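Local coordinates for phosphoprotein (Lettuce necrotic yellows virus, PDB 3T4R), which probably acts as a non-catalytic polymerase cofactor, holding the L polymerase on the nucleoprotein-RNA template and keeping soluble nucleoprotein off non-genomic RNA, at residues A23-T26 with P27-D31. Residues are numbered along the deposited sequence; the frame is centred on the assembly and turned at random.
Sequences AQYT and PLIVD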
# COMPACT_ATOMS: atom_id res chain seq x y z
N ALA A 23 -8.50 -1.85 7.07
CA ALA A 23 -9.04 -1.17 8.22
C ALA A 23 -8.23 -1.48 9.47
O ALA A 23 -8.34 -0.76 10.47
CB ALA A 23 -10.50 -1.54 8.42
N GLN A 24 -7.39 -2.50 9.42
CA GLN A 24 -6.59 -2.82 10.59
C GLN A 24 -5.16 -2.29 10.50
O GLN A 24 -4.46 -2.36 11.49
CB GLN A 24 -6.64 -4.32 10.97
N TYR A 25 -4.73 -1.76 9.34
CA TYR A 25 -3.45 -1.00 9.25
C TYR A 25 -3.48 0.21 10.13
O TYR A 25 -4.51 0.89 10.22
CB TYR A 25 -3.14 -0.57 7.81
CG TYR A 25 -2.95 -1.74 6.85
CD1 TYR A 25 -2.64 -3.03 7.30
CD2 TYR A 25 -3.05 -1.55 5.48
CE1 TYR A 25 -2.48 -4.09 6.40
CE2 TYR A 25 -2.90 -2.61 4.57
CZ TYR A 25 -2.60 -3.85 5.04
OH TYR A 25 -2.43 -4.85 4.14
N THR A 26 -2.35 0.52 10.78
CA THR A 26 -2.29 1.76 11.56
C THR A 26 -1.92 2.85 10.55
O THR A 26 -1.44 2.51 9.52
CB THR A 26 -1.29 1.66 12.67
OG1 THR A 26 -0.04 1.19 12.15
CG2 THR A 26 -1.79 0.69 13.72
N PRO A 27 -2.16 4.15 10.84
CA PRO A 27 -1.69 5.19 9.91
C PRO A 27 -0.20 5.10 9.50
O PRO A 27 0.14 5.28 8.36
CB PRO A 27 -1.92 6.47 10.68
CG PRO A 27 -3.04 6.13 11.62
CD PRO A 27 -2.84 4.73 12.02
N LEU A 28 0.66 4.77 10.43
CA LEU A 28 2.11 4.61 10.19
C LEU A 28 2.39 3.43 9.28
O LEU A 28 3.24 3.51 8.43
CB LEU A 28 2.88 4.39 11.52
CG LEU A 28 2.89 5.57 12.49
CD1 LEU A 28 3.89 5.35 13.59
CD2 LEU A 28 3.19 6.86 11.78
N ILE A 29 1.62 2.35 9.42
CA ILE A 29 1.75 1.22 8.50
C ILE A 29 1.24 1.60 7.12
O ILE A 29 1.91 1.28 6.13
CB ILE A 29 1.00 -0.06 9.05
CG1 ILE A 29 1.56 -0.40 10.42
CG2 ILE A 29 0.93 -1.27 8.03
CD1 ILE A 29 2.04 -1.81 10.65
N VAL A 30 0.08 2.23 7.00
CA VAL A 30 -0.34 2.75 5.68
C VAL A 30 0.79 3.59 4.99
O VAL A 30 1.15 3.36 3.81
CB VAL A 30 -1.68 3.59 5.76
CG1 VAL A 30 -1.99 4.22 4.43
CG2 VAL A 30 -2.87 2.70 6.19
N ASP A 31 1.35 4.54 5.72
CA ASP A 31 2.44 5.37 5.24
C ASP A 31 3.63 4.57 4.82
O ASP A 31 4.24 4.86 3.82
CB ASP A 31 2.90 6.40 6.29
CG ASP A 31 1.92 7.54 6.50
OD1 ASP A 31 1.09 7.84 5.64
OD2 ASP A 31 2.05 8.22 7.51
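The backbone is extended at Tyr-25 and Thr-26 and turns into helix 27-33 at Pro-27, so that Val-30 N bonds to Thr-26 O at 3.0 Å, nearly straight at 172°. This is a helix N-cap with a hydrophobic staple. Thr-26 is the capping residue and Pro-27 starts the first turn; the first position of a helix needs no N-H donor, which suits proline. The next backbone bond of the turn runs from Asp-31 N to Pro-27 O. The Thr-26 side chain adds a weak capping bond: its OG1 lies 3.4 Å from Ile-29 N, with an N-H...O angle of 151°. With chi1 at 51°, OG1 is close to its own backbone N and carbonyl carbon, on the side facing Ile-29 N. OG1 is too close to Ile-29 CG1 in the model, so its place and this bond are doubtful.

Tyr-25 and Val-30 form the staple, joined by Ile-29 CG2. Tyr-25 sends its CB toward the helix, but its ring leads away. Ile-29 CG2 approaches the ring obliquely, 4.0 Å from Tyr-25 CD1, and the two side chains cross at about a right angle. Val-30 is buried. It also touches helix 4-14 at Arg-5, Lys-8 and Glu-9, while Tyr-25 rests on Leu-12. Asp-31 forms a salt bridge with Arg-5. The cap thus joins the loop after helix 19-22 to helix 27-33, beside the first helix of this C-terminal helical domain. Val-30 CG2 sits at the ring edge, near the ring plane, and meets Tyr-25 CB at 3.7 Å.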